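Side-chain contacts in pesticidal crystal protein Cry4Aa (Bacillus thuringiensis, PDB 2C9K), which promotes colloid-osmotic lysis of midgut cells in mosquito larvae by binding to the gut epithelium, in keeping with pore formation: residues Ser4-Val9 and Met232-Leu237; Arg261-Val266 and Tyr430-Ser435; Leu286-Arg289 and Phe293-Leu296; Thr314-Met319 and Gln449-Ala454; Asp377-Asn382 and Leu386-Leu391. All coordinates share one frame; numbering follows the deposited sequence.

How the contacts relate
Contact 1 lies in the N-terminal helical domain; contacts 2 to 5 belong to the beta-prism domain beside it. Contacts 1, 2 and 4 are buried, whereas 3 and 5 are only partly so. Contact 1 touches contact 2 where the helices meet the prism, Thr233 packing on Arg261 and Ile263. Contact 2 joins the outer strands of the three-stranded sheet whose middle strand enters contact 4, and contact 3 adds Arg288 to the Glu262 carboxylate of contact 2. Chemistry follows place: a methyl on a ring between helices in 1, arginine, glutamate, histidine and hydroxyl bonds in 2 and 3, a water between two sheets in 4, and backbone hydrogen bonds of an edge hairpin in 5.

Contact 1 (Ser4-Val9 and Met232-Leu237); sequences SAYTIV and MTTAVL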
# COMPACT_ATOMS: atom_id res chain seq x y z
N SER A 4 -12.93 -7.45 -4.03
CA SER A 4 -11.93 -7.94 -3.08
C SER A 4 -10.68 -8.63 -3.61
O SER A 4 -9.76 -8.88 -2.84
CB SER A 4 -12.60 -8.86 -2.07
OG SER A 4 -13.08 -10.04 -2.69
N ALA A 5 -10.64 -8.95 -4.89
CA ALA A 5 -9.45 -9.62 -5.43
C ALA A 5 -8.21 -8.76 -5.20
O ALA A 5 -7.17 -9.27 -4.78
CB ALA A 5 -9.63 -9.91 -6.91
N TYR A 6 -8.31 -7.46 -5.49
CA TYR A 6 -7.20 -6.53 -5.31
C TYR A 6 -6.55 -6.75 -3.95
O TYR A 6 -5.36 -7.05 -3.86
CB TYR A 6 -7.70 -5.08 -5.40
CG TYR A 6 -8.23 -4.66 -6.75
CD1 TYR A 6 -9.12 -3.60 -6.86
CD2 TYR A 6 -7.81 -5.30 -7.93
CE1 TYR A 6 -9.60 -3.19 -8.10
CE2 TYR A 6 -8.28 -4.89 -9.17
CZ TYR A 6 -9.18 -3.83 -9.25
OH TYR A 6 -9.67 -3.43 -10.47
N THR A 7 -7.34 -6.59 -2.90
CA THR A 7 -6.83 -6.75 -1.55
C THR A 7 -6.49 -8.19 -1.15
O THR A 7 -5.65 -8.40 -0.29
CB THR A 7 -7.79 -6.13 -0.51
OG1 THR A 7 -9.13 -6.55 -0.79
CG2 THR A 7 -7.72 -4.61 -0.55
N ILE A 8 -7.13 -9.18 -1.78
CA ILE A 8 -6.82 -10.58 -1.45
C ILE A 8 -5.53 -11.04 -2.13
O ILE A 8 -4.68 -11.68 -1.51
CB ILE A 8 -7.94 -11.56 -1.90
CG1 ILE A 8 -9.20 -11.36 -1.06
CG2 ILE A 8 -7.44 -12.99 -1.74
CD1 ILE A 8 -10.39 -12.14 -1.56
N VAL A 9 -5.39 -10.75 -3.41
CA VAL A 9 -4.19 -11.13 -4.13
C VAL A 9 -2.98 -10.53 -3.42
O VAL A 9 -1.93 -11.16 -3.33
CB VAL A 9 -4.22 -10.62 -5.58
CG1 VAL A 9 -2.87 -10.87 -6.24
CG2 VAL A 9 -5.33 -11.31 -6.36
N MET A 232 -6.16 1.79 -7.70
CA MET A 232 -4.91 1.31 -8.28
C MET A 232 -3.83 1.03 -7.25
O MET A 232 -2.95 0.19 -7.48
CB MET A 232 -4.39 2.31 -9.32
CG MET A 232 -5.27 2.42 -10.55
SD MET A 232 -5.57 0.83 -11.36
CE MET A 232 -7.13 0.37 -10.70
N THR A 233 -3.86 1.72 -6.12
CA THR A 233 -2.86 1.44 -5.11
C THR A 233 -3.07 0.03 -4.60
O THR A 233 -2.12 -0.74 -4.49
CB THR A 233 -2.95 2.42 -3.94
OG1 THR A 233 -2.44 3.69 -4.35
CG2 THR A 233 -2.15 1.90 -2.75
N THR A 234 -4.32 -0.31 -4.30
CA THR A 234 -4.65 -1.63 -3.79
C THR A 234 -4.58 -2.71 -4.87
O THR A 234 -4.50 -3.90 -4.55
CB THR A 234 -6.06 -1.66 -3.19
OG1 THR A 234 -7.03 -1.51 -4.22
CG2 THR A 234 -6.22 -0.54 -2.21
N ALA A 235 -4.61 -2.31 -6.14
CA ALA A 235 -4.55 -3.28 -7.23
C ALA A 235 -3.13 -3.44 -7.75
O ALA A 235 -2.58 -4.54 -7.77
CB ALA A 235 -5.49 -2.87 -8.35
N VAL A 236 -2.52 -2.34 -8.16
CA VAL A 236 -1.17 -2.40 -8.70
C VAL A 236 -0.05 -2.07 -7.72
O VAL A 236 0.69 -2.96 -7.32
CB VAL A 236 -1.05 -1.47 -9.93
CG1 VAL A 236 0.30 -1.66 -10.61
CG2 VAL A 236 -2.19 -1.77 -10.89
N LEU A 237 0.09 -0.81 -7.33
CA LEU A 237 1.17 -0.39 -6.44
C LEU A 237 1.46 -1.31 -5.25
O LEU A 237 2.62 -1.57 -4.94
CB LEU A 237 0.92 1.04 -5.95
CG LEU A 237 0.61 2.06 -7.05
CD1 LEU A 237 0.67 3.47 -6.48
CD2 LEU A 237 1.59 1.91 -8.19
O HOH W 1 -4.01 -6.88 -6.39
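The phenol ring of Tyr6 takes the methyl of Ala235 on one face: Ala235 CB stands 3.5 Å from the ring centroid and 17° off the ring normal, a CH-pi contact displaced toward the CD2 side, with Tyr6 CD2 to Ala235 CB at 3.4 Å. Thr234 OG1 approaches the same ring obliquely, 4.0 Å from Tyr6 CD1, and the ring of Phe50 also meets it at a tilt. Tyr6 CG lies beside the backbone N (chi1 -66°), which swings the ring across the neighbouring helix. One residue on, Thr7 CG2 comes within 4.3 Å of Thr234 CB. The segments belong to helices 5-16 and 222-240 of the helical domain of this three-domain delta-endotoxin, and their axes approach to 8.1 Å at 46°. One water joins the two backbones, donating to Tyr6 O (2.9 Å) and to Ala235 O (3.1 Å). The two threonine hydroxyls have partners outside the pair: Thr7 OG1 bonds Ile411 O, and Thr234 OG1 bonds Lys231 O in its own helix. Cohesion between the two helices therefore comes from the ring and the methyl, supplemented by a single water bridge between carbonyls, and not from direct polar bonds.

Contact 2 (Arg261-Val266 and Tyr430-Ser435); sequences REIYQV and YSHILS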
# COMPACT_ATOMS: atom_id res chain seq x y z
N ARG A 261 1.86 3.04 3.03
CA ARG A 261 1.10 4.11 2.37
C ARG A 261 -0.35 4.30 2.87
O ARG A 261 -0.99 3.35 3.34
CB ARG A 261 1.04 3.85 0.87
CG ARG A 261 -0.10 2.94 0.42
CD ARG A 261 -0.02 1.56 1.06
NE ARG A 261 -1.07 0.67 0.58
CZ ARG A 261 -2.31 0.63 1.06
NH1 ARG A 261 -2.66 1.45 2.05
NH2 ARG A 261 -3.20 -0.22 0.55
N GLU A 262 -0.86 5.52 2.74
CA GLU A 262 -2.24 5.81 3.12
C GLU A 262 -3.10 5.98 1.87
O GLU A 262 -2.60 6.37 0.81
CB GLU A 262 -2.35 7.12 3.92
CG GLU A 262 -1.93 7.04 5.38
CD GLU A 262 -2.26 8.31 6.17
OE1 GLU A 262 -1.76 9.39 5.82
OE2 GLU A 262 -3.03 8.22 7.14
N ILE A 263 -4.38 5.67 1.98
CA ILE A 263 -5.31 5.87 0.88
C ILE A 263 -6.54 6.51 1.49
O ILE A 263 -6.80 6.33 2.68
CB ILE A 263 -5.66 4.55 0.15
CG1 ILE A 263 -6.31 3.56 1.11
CG2 ILE A 263 -4.40 3.97 -0.50
CD1 ILE A 263 -6.72 2.26 0.43
N TYR A 264 -7.28 7.27 0.70
CA TYR A 264 -8.44 8.00 1.22
C TYR A 264 -9.75 7.76 0.50
O TYR A 264 -9.78 7.52 -0.71
CB TYR A 264 -8.16 9.52 1.19
CG TYR A 264 -6.80 9.95 1.70
CD1 TYR A 264 -5.65 9.73 0.96
CD2 TYR A 264 -6.67 10.60 2.94
CE1 TYR A 264 -4.41 10.13 1.42
CE2 TYR A 264 -5.43 11.01 3.41
CZ TYR A 264 -4.30 10.77 2.65
OH TYR A 264 -3.06 11.17 3.11
N GLN A 265 -10.84 7.84 1.26
CA GLN A 265 -12.18 7.70 0.72
C GLN A 265 -12.81 9.03 1.14
O GLN A 265 -12.51 9.55 2.21
CB GLN A 265 -12.89 6.51 1.38
CG GLN A 265 -12.24 5.15 1.08
CD GLN A 265 -12.95 3.97 1.74
OE1 GLN A 265 -13.43 4.06 2.87
NE2 GLN A 265 -13.01 2.85 1.03
N VAL A 266 -13.67 9.61 0.30
CA VAL A 266 -14.24 10.91 0.67
C VAL A 266 -15.76 11.00 0.83
O VAL A 266 -16.52 10.23 0.25
CB VAL A 266 -13.72 12.02 -0.31
CG1 VAL A 266 -12.99 11.38 -1.48
CG2 VAL A 266 -14.85 12.91 -0.78
N TYR A 430 -9.60 -8.27 7.68
CA TYR A 430 -9.67 -6.90 7.19
C TYR A 430 -8.30 -6.50 6.63
O TYR A 430 -7.27 -6.87 7.19
CB TYR A 430 -10.08 -5.95 8.32
CG TYR A 430 -9.10 -5.92 9.47
CD1 TYR A 430 -8.16 -4.90 9.58
CD2 TYR A 430 -9.06 -6.96 10.41
CE1 TYR A 430 -7.21 -4.91 10.60
CE2 TYR A 430 -8.12 -6.98 11.42
CZ TYR A 430 -7.19 -5.95 11.51
OH TYR A 430 -6.24 -5.98 12.50
N SER A 431 -8.29 -5.75 5.54
CA SER A 431 -7.04 -5.34 4.90
C SER A 431 -6.55 -3.94 5.27
O SER A 431 -5.38 -3.62 5.07
CB SER A 431 -7.19 -5.42 3.39
OG SER A 431 -8.18 -4.49 2.96
N HIS A 432 -7.45 -3.11 5.78
CA HIS A 432 -7.06 -1.75 6.15
C HIS A 432 -7.68 -1.34 7.47
O HIS A 432 -8.70 -1.89 7.88
CB HIS A 432 -7.47 -0.75 5.06
CG HIS A 432 -6.68 -0.86 3.79
ND1 HIS A 432 -6.80 -1.93 2.92
CD2 HIS A 432 -5.78 -0.02 3.23
CE1 HIS A 432 -6.01 -1.73 1.88
NE2 HIS A 432 -5.38 -0.58 2.04
N ILE A 433 -7.06 -0.37 8.12
CA ILE A 433 -7.53 0.17 9.40
C ILE A 433 -7.58 1.70 9.29
O ILE A 433 -6.76 2.31 8.58
CB ILE A 433 -6.59 -0.19 10.57
CG1 ILE A 433 -5.25 0.55 10.41
CG2 ILE A 433 -6.40 -1.71 10.65
CD1 ILE A 433 -4.34 0.42 11.61
N LEU A 434 -8.51 2.33 9.99
CA LEU A 434 -8.63 3.79 9.95
C LEU A 434 -7.36 4.41 10.50
O LEU A 434 -6.81 3.93 11.49
CB LEU A 434 -9.84 4.27 10.75
CG LEU A 434 -10.07 5.77 10.54
CD1 LEU A 434 -10.54 5.99 9.11
CD2 LEU A 434 -11.09 6.30 11.53
N SER A 435 -6.88 5.49 9.90
CA SER A 435 -5.66 6.09 10.41
C SER A 435 -5.76 7.58 10.67
O SER A 435 -4.95 8.14 11.39
CB SER A 435 -4.51 5.83 9.44
OG SER A 435 -4.71 6.49 8.21
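Glu262 OE2 is gripped twice: Ser435 OG donates to it at 2.6 Å, meeting the anti lone pair of OE2, the one away from OE1, and Arg288 NH1 adds a salt bridge from the loop after helix 279-286. Extended beyond CG, the Glu262 chain brings its carboxylate to the serine, while Ala454 of the intervening strand packs against the pair. At the other end of the contact, Arg261 NH2 donates to His432 NE2 over 2.7 Å with an N-H...N angle of 157°. His432 NE2 lies near the guanidinium plane, but Arg261 NH2 is tilted 16° from the imidazole plane, and the two flat groups are turned 32° against each other. Through its other nitrogen the imidazole donates to Ser431 OG (2.9 Å from His432 ND1), nearly in the ring plane; with NE2 accepting, the ring is probably neutral. Arg261 NH2 has a second, charged partner in Asp238. Ile263 touches both partners of the arginine-histidine bond: its CG2 lies over one face of the Arg261 guanidinium, offset toward the rim, and its CD1 is 3.5 Å from His432 NE2. Because 262-267 and 432-440 are the outer strands of a three-stranded antiparallel sheet, their side chains reach across the central strand 450-457. Such a sheet is one of the three that build the beta-prism domain of three-domain Cry toxins.

Contact 3 (Leu286-Arg289 and Phe293-Leu296); sequences LTRR and FTWL
Segment 286-289 is the exit of helix 279-286, where Thr287 is the first residue to leave helical geometry, and 293-296 opens strand 294-303. The nearest CA atoms across the contact, Arg288 CA and Phe293 CA, are still 11.1 Å apart, so a single long side chain does the bridging. Strand 294-303 is an inner strand of a four-stranded antiparallel sheet in the beta-prism domain, and the contact ties the start of this strand to the loop that leads into it. Arg288 and Thr294 approach from opposite directions. The arginine chain bends at chi3 (66°) and presents its guanidinium end-on, both terminal nitrogens converging on one hydroxyl oxygen: Arg288 NH2 to Thr294 OG1 at 2.9 Å, Arg288 NH1 to Thr294 OG1 at 3.2 Å. The NH2 bond is the straighter (157° against 140°), and OG1 lies almost in the guanidinium plane. NH1 is shared with the Glu262 carboxylate, and Phe436 offers its ring in a cation-pi contact. These interactions together would hold the guanidinium in a fixed orientation, and Tyr264 OH bonds the backbone N of Arg288. Beside the two converging bonds, the methyl Thr294 CG2 rests 3.5 Å from Arg288 NH2.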
# COMPACT_ATOMS: atom_id res chain seq x y z
N LEU A 286 -7.11 17.85 1.93
CA LEU A 286 -7.85 16.62 2.18
C LEU A 286 -6.98 15.39 2.42
O LEU A 286 -7.48 14.34 2.82
CB LEU A 286 -8.85 16.36 1.05
CG LEU A 286 -10.11 17.23 1.06
CD1 LEU A 286 -10.82 17.19 -0.30
CD2 LEU A 286 -11.04 16.74 2.16
N THR A 287 -5.68 15.51 2.17
CA THR A 287 -4.77 14.38 2.36
C THR A 287 -3.65 14.78 3.31
O THR A 287 -3.57 15.93 3.72
CB THR A 287 -4.20 13.89 1.01
OG1 THR A 287 -3.54 14.98 0.34
CG2 THR A 287 -5.32 13.35 0.13
N ARG A 288 -2.78 13.84 3.67
CA ARG A 288 -1.70 14.17 4.60
C ARG A 288 -0.34 14.22 3.93
O ARG A 288 -0.02 13.37 3.11
CB ARG A 288 -1.67 13.16 5.76
CG ARG A 288 -2.95 13.14 6.59
CD ARG A 288 -2.99 11.98 7.56
NE ARG A 288 -1.98 12.07 8.61
CZ ARG A 288 -1.61 11.05 9.37
NH1 ARG A 288 -2.16 9.86 9.21
NH2 ARG A 288 -0.67 11.21 10.29
N ARG A 289 0.46 15.23 4.28
CA ARG A 289 1.79 15.36 3.72
C ARG A 289 2.66 14.18 4.15
O ARG A 289 2.44 13.59 5.21
CB ARG A 289 2.43 16.67 4.17
CG ARG A 289 2.31 17.78 3.15
CD ARG A 289 1.81 19.06 3.79
NE ARG A 289 2.80 19.74 4.61
CZ ARG A 289 2.51 20.75 5.44
NH1 ARG A 289 1.26 21.18 5.55
NH2 ARG A 289 3.47 21.32 6.16
N PHE A 293 4.94 6.91 9.73
CA PHE A 293 3.71 6.16 9.99
C PHE A 293 3.09 6.52 11.35
O PHE A 293 3.79 6.61 12.36
CB PHE A 293 3.99 4.66 9.94
CG PHE A 293 2.76 3.83 9.86
CD1 PHE A 293 2.17 3.56 8.64
CD2 PHE A 293 2.17 3.33 11.01
CE1 PHE A 293 1.00 2.81 8.57
CE2 PHE A 293 1.00 2.58 10.95
CZ PHE A 293 0.41 2.33 9.74
N THR A 294 1.77 6.75 11.38
CA THR A 294 1.10 7.08 12.64
C THR A 294 -0.05 6.13 12.97
O THR A 294 -0.69 5.58 12.07
CB THR A 294 0.52 8.54 12.67
OG1 THR A 294 -0.53 8.66 11.70
CG2 THR A 294 1.60 9.56 12.38
N TRP A 295 -0.30 5.94 14.26
CA TRP A 295 -1.39 5.10 14.71
C TRP A 295 -2.46 5.98 15.36
O TRP A 295 -2.15 6.89 16.13
CB TRP A 295 -0.88 4.06 15.70
CG TRP A 295 0.21 3.23 15.15
CD1 TRP A 295 1.55 3.47 15.22
CD2 TRP A 295 0.06 2.01 14.43
NE1 TRP A 295 2.25 2.46 14.60
CE2 TRP A 295 1.35 1.55 14.10
CE3 TRP A 295 -1.05 1.26 14.03
CZ2 TRP A 295 1.57 0.37 13.40
CZ3 TRP A 295 -0.83 0.09 13.32
CH2 TRP A 295 0.47 -0.35 13.02
N LEU A 296 -3.72 5.72 15.04
CA LEU A 296 -4.82 6.52 15.55
C LEU A 296 -5.18 6.22 16.99
O LEU A 296 -5.77 5.18 17.27
CB LEU A 296 -6.05 6.30 14.67
CG LEU A 296 -7.27 7.19 14.95
CD1 LEU A 296 -6.87 8.66 14.75
CD2 LEU A 296 -8.40 6.79 14.00

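Contact 4 (Thr314-Met319 and Gln449-Ala454); sequences TSHYNM and QVYTFA
His316 and Tyr451 form the close part of this contact, their side chains sliding past one another in opposite directions. His316 CE1 comes to the rim of the phenol, 4.1 Å from Tyr451 CE2 and close to the plane of that ring. The planes are inclined at 43° and the centroids stand 5.9 Å apart, an oblique pairing that is neither stacked nor edge-to-face. Phe301 stacks on the imidazole, and Gln449 CG lies over one face of the phenol, offset toward its rim. Strand 313-322 belongs to a four-stranded sheet and strand 450-457 to a three-stranded one, so these side chains meet in the interior of the beta prism, between two sheets whose backbones keep well apart: His316 CA and Tyr451 CA, the nearest pair, are 10.8 Å from each other. Toward Thr314 the fit is looser, and a water mediates. It bonds His316 ND1 at 2.8 Å, donates to Gln449 OE1 at 3.0 Å, and makes a weak hydrogen bond with Tyr451 OH at 3.4 Å. Extended at chi1 and chi2 (-169° and -177°), the Gln449 side chain brings OE1 to this water. Strand 432-440 supplies further polar partners, Ile437 O bonding His316 NE2 and Ser439 OG bonding Gln449 OE1. Direct contact is slight on this side, where Gln449 NE2 stays 4.4 Å from Thr314 O.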
# COMPACT_ATOMS: atom_id res chain seq x y z
N THR A 314 -19.88 19.62 15.08
CA THR A 314 -19.40 20.90 14.65
C THR A 314 -18.00 20.85 14.06
O THR A 314 -17.75 21.40 12.99
CB THR A 314 -19.44 21.86 15.83
OG1 THR A 314 -20.67 22.58 15.80
CG2 THR A 314 -18.26 22.82 15.82
N SER A 315 -17.10 20.19 14.78
CA SER A 315 -15.70 20.10 14.37
C SER A 315 -15.07 18.83 14.94
O SER A 315 -15.75 18.05 15.61
CB SER A 315 -14.95 21.32 14.89
OG SER A 315 -15.22 21.49 16.27
N HIS A 316 -13.78 18.62 14.69
CA HIS A 316 -13.11 17.44 15.23
C HIS A 316 -11.60 17.52 15.15
O HIS A 316 -11.06 18.41 14.52
CB HIS A 316 -13.58 16.17 14.51
CG HIS A 316 -12.98 15.98 13.16
ND1 HIS A 316 -13.30 16.77 12.08
CD2 HIS A 316 -12.07 15.08 12.71
CE1 HIS A 316 -12.62 16.36 11.02
NE2 HIS A 316 -11.87 15.33 11.38
N TYR A 317 -10.93 16.58 15.81
CA TYR A 317 -9.48 16.51 15.77
C TYR A 317 -9.05 15.07 16.08
O TYR A 317 -9.81 14.31 16.68
CB TYR A 317 -8.83 17.52 16.75
CG TYR A 317 -9.06 17.27 18.22
CD1 TYR A 317 -8.37 16.26 18.90
CD2 TYR A 317 -9.97 18.04 18.94
CE1 TYR A 317 -8.59 16.03 20.25
CE2 TYR A 317 -10.20 17.82 20.30
CZ TYR A 317 -9.51 16.80 20.95
OH TYR A 317 -9.75 16.55 22.28
N ASN A 318 -7.86 14.69 15.62
CA ASN A 318 -7.34 13.34 15.82
C ASN A 318 -6.21 13.33 16.84
O ASN A 318 -5.46 14.31 16.95
CB ASN A 318 -6.76 12.79 14.51
CG ASN A 318 -7.74 12.82 13.36
OD1 ASN A 318 -8.53 11.89 13.19
ND2 ASN A 318 -7.70 13.89 12.57
N MET A 319 -6.10 12.23 17.58
CA MET A 319 -5.02 12.02 18.56
C MET A 319 -4.28 10.79 18.03
O MET A 319 -4.90 9.75 17.76
CB MET A 319 -5.58 11.75 19.96
CG MET A 319 -6.08 13.00 20.70
SD MET A 319 -4.82 14.30 20.93
CE MET A 319 -3.77 13.57 22.18
N GLN A 449 -19.07 20.81 4.34
CA GLN A 449 -17.76 20.32 4.76
C GLN A 449 -17.55 18.96 4.10
O GLN A 449 -18.47 18.14 4.07
CB GLN A 449 -17.74 20.19 6.28
CG GLN A 449 -16.39 19.95 6.89
CD GLN A 449 -16.48 19.76 8.40
OE1 GLN A 449 -15.46 19.58 9.08
NE2 GLN A 449 -17.69 19.81 8.93
N VAL A 450 -16.36 18.74 3.55
CA VAL A 450 -16.02 17.48 2.90
C VAL A 450 -14.99 16.73 3.75
O VAL A 450 -13.98 17.30 4.17
CB VAL A 450 -15.39 17.70 1.50
CG1 VAL A 450 -14.88 16.40 0.95
CG2 VAL A 450 -16.42 18.27 0.56
N TYR A 451 -15.25 15.45 4.02
CA TYR A 451 -14.32 14.67 4.83
C TYR A 451 -13.60 13.62 3.99
O TYR A 451 -14.03 13.28 2.89
CB TYR A 451 -15.06 13.93 5.95
CG TYR A 451 -15.89 14.78 6.90
CD1 TYR A 451 -17.17 15.21 6.54
CD2 TYR A 451 -15.41 15.11 8.16
CE1 TYR A 451 -17.95 15.94 7.43
CE2 TYR A 451 -16.18 15.84 9.05
CZ TYR A 451 -17.45 16.25 8.69
OH TYR A 451 -18.22 16.96 9.59
N THR A 452 -12.50 13.12 4.53
CA THR A 452 -11.75 12.07 3.89
C THR A 452 -11.33 11.15 5.02
O THR A 452 -10.98 11.61 6.11
CB THR A 452 -10.48 12.58 3.20
OG1 THR A 452 -9.80 13.48 4.07
CG2 THR A 452 -10.82 13.27 1.90
N PHE A 453 -11.41 9.85 4.78
CA PHE A 453 -11.04 8.87 5.78
C PHE A 453 -9.77 8.19 5.31
O PHE A 453 -9.75 7.57 4.25
CB PHE A 453 -12.18 7.87 5.98
CG PHE A 453 -13.46 8.51 6.47
CD1 PHE A 453 -14.27 9.24 5.60
CD2 PHE A 453 -13.82 8.44 7.82
CE1 PHE A 453 -15.41 9.90 6.07
CE2 PHE A 453 -14.96 9.09 8.29
CZ PHE A 453 -15.75 9.82 7.41
N ALA A 454 -8.70 8.34 6.09
CA ALA A 454 -7.41 7.76 5.76
C ALA A 454 -7.37 6.30 6.19
O ALA A 454 -7.88 5.95 7.25
CB ALA A 454 -6.31 8.53 6.46
O HOH W 2 -15.73 18.05 11.67

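Contact 5 (Asp377-Asn382 and Leu386-Leu391); sequences DFFITN and LLEKEL
Ile380 runs along the neighbouring strand atom by atom: Ile380 CB lies 3.2 Å from Leu387 O and 4.2 Å from Leu387 CB; Ile380 CG1 passes the same carbonyl oxygen at 4.0 Å; Ile380 CD1 ends 3.9 Å from Lys389 CB. With CG1 beside the backbone N (chi1 -65°), the chain heads for the lysine two residues further on. Phe378 shares this face of the sheet and receives Leu391 CB at the edge of its ring, 3.8 Å from Phe378 CE1. The segments are the two arms of an antiparallel beta hairpin, strands 373-381 and 386-392, the latter at the edge of a four-stranded sheet of the beta-prism domain. Phe378 pairs with Lys389 and Ile380 with Leu387 as hydrogen-bonded pairs; Ile380 N to Leu387 O measures 3.0 Å, and the return bond, Leu387 N to Ile380 O, is nearly straight at 174°. Phe378 and Leu391 also pack on strand 294-303 of another sheet, consistent with this end of the face turning to the prism interior. On the other face, Phe379 and Glu388 lie side by side: Phe379 CD1 meets Glu388 CG at 3.6 Å, and the carboxylate comes to the ring edge. Asp377 and Glu390 point the same way, bringing Asp377 OD2 to 3.3 Å from Glu390 OE2, two like charges that the salt bridge from Lys375 NZ to Glu390 OE2 probably eases.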
# COMPACT_ATOMS: atom_id res chain seq x y z
N ASP A 377 -20.88 4.80 13.46
CA ASP A 377 -20.83 3.45 13.96
C ASP A 377 -19.51 2.84 13.55
O ASP A 377 -19.31 2.53 12.37
CB ASP A 377 -21.96 2.61 13.36
CG ASP A 377 -23.31 2.98 13.90
OD1 ASP A 377 -24.31 2.52 13.31
OD2 ASP A 377 -23.38 3.72 14.90
N PHE A 378 -18.62 2.66 14.52
CA PHE A 378 -17.33 2.06 14.24
C PHE A 378 -17.36 0.55 14.42
O PHE A 378 -18.03 0.02 15.31
CB PHE A 378 -16.26 2.66 15.16
CG PHE A 378 -16.15 4.15 15.07
CD1 PHE A 378 -16.98 4.98 15.82
CD2 PHE A 378 -15.23 4.74 14.20
CE1 PHE A 378 -16.91 6.37 15.71
CE2 PHE A 378 -15.16 6.13 14.09
CZ PHE A 378 -16.00 6.94 14.84
N PHE A 379 -16.65 -0.14 13.54
CA PHE A 379 -16.54 -1.58 13.62
C PHE A 379 -15.07 -1.84 13.93
O PHE A 379 -14.23 -1.92 13.04
CB PHE A 379 -16.98 -2.24 12.32
CG PHE A 379 -18.47 -2.27 12.16
CD1 PHE A 379 -19.28 -2.88 13.12
CD2 PHE A 379 -19.08 -1.69 11.05
CE1 PHE A 379 -20.66 -2.91 12.99
CE2 PHE A 379 -20.47 -1.72 10.90
CZ PHE A 379 -21.26 -2.33 11.88
N ILE A 380 -14.81 -1.92 15.22
CA ILE A 380 -13.49 -2.12 15.81
C ILE A 380 -13.09 -3.58 15.92
O ILE A 380 -13.94 -4.48 15.93
CB ILE A 380 -13.48 -1.47 17.21
CG1 ILE A 380 -13.66 0.04 17.06
CG2 ILE A 380 -12.22 -1.83 17.97
CD1 ILE A 380 -13.89 0.80 18.35
N THR A 381 -11.79 -3.83 15.99
CA THR A 381 -11.28 -5.18 16.14
C THR A 381 -10.18 -5.19 17.19
O THR A 381 -9.35 -4.27 17.24
CB THR A 381 -10.72 -5.74 14.79
OG1 THR A 381 -10.33 -7.11 14.97
CG2 THR A 381 -9.51 -4.93 14.32
N ASN A 382 -10.17 -6.20 18.05
CA ASN A 382 -9.15 -6.29 19.08
C ASN A 382 -8.33 -7.56 18.91
O ASN A 382 -7.49 -7.88 19.74
CB ASN A 382 -9.76 -6.25 20.48
CG ASN A 382 -10.56 -7.50 20.81
OD1 ASN A 382 -11.17 -7.59 21.88
ND2 ASN A 382 -10.56 -8.48 19.91
N LEU A 386 -15.35 -8.90 17.54
CA LEU A 386 -15.85 -7.66 16.96
C LEU A 386 -16.44 -6.78 18.06
O LEU A 386 -17.27 -7.23 18.84
CB LEU A 386 -16.91 -7.99 15.89
CG LEU A 386 -17.71 -6.91 15.17
CD1 LEU A 386 -18.72 -6.32 16.12
CD2 LEU A 386 -16.78 -5.84 14.63
N LEU A 387 -15.99 -5.53 18.12
CA LEU A 387 -16.47 -4.58 19.11
C LEU A 387 -17.11 -3.40 18.38
O LEU A 387 -16.45 -2.73 17.60
CB LEU A 387 -15.32 -4.05 19.96
CG LEU A 387 -14.41 -5.01 20.72
CD1 LEU A 387 -13.41 -4.20 21.55
CD2 LEU A 387 -15.25 -5.90 21.62
N GLU A 388 -18.38 -3.15 18.64
CA GLU A 388 -19.07 -2.03 18.00
C GLU A 388 -19.17 -0.87 18.96
O GLU A 388 -19.62 -1.03 20.08
CB GLU A 388 -20.47 -2.45 17.54
CG GLU A 388 -20.44 -3.50 16.44
CD GLU A 388 -21.82 -3.89 15.94
OE1 GLU A 388 -22.59 -2.98 15.54
OE2 GLU A 388 -22.13 -5.10 15.94
N LYS A 389 -18.71 0.29 18.53
CA LYS A 389 -18.76 1.48 19.36
C LYS A 389 -19.54 2.54 18.61
O LYS A 389 -19.66 2.48 17.39
CB LYS A 389 -17.35 1.98 19.66
CG LYS A 389 -16.97 1.85 21.12
CD LYS A 389 -17.13 0.42 21.61
CE LYS A 389 -16.74 0.29 23.08
NZ LYS A 389 -15.32 0.67 23.32
N GLU A 390 -20.09 3.50 19.34
CA GLU A 390 -20.88 4.54 18.72
C GLU A 390 -20.40 5.90 19.19
O GLU A 390 -19.81 6.02 20.27
CB GLU A 390 -22.36 4.33 19.08
CG GLU A 390 -23.36 4.87 18.06
CD GLU A 390 -24.79 4.41 18.34
OE1 GLU A 390 -25.34 4.74 19.42
OE2 GLU A 390 -25.38 3.70 17.48
N LEU A 391 -20.63 6.91 18.37
CA LEU A 391 -20.26 8.28 18.67
C LEU A 391 -21.39 9.12 18.07
O LEU A 391 -21.57 9.16 16.85
CB LEU A 391 -18.93 8.63 18.00
CG LEU A 391 -18.16 9.82 18.57
CD1 LEU A 391 -17.77 9.55 20.02
CD2 LEU A 391 -16.91 10.07 17.74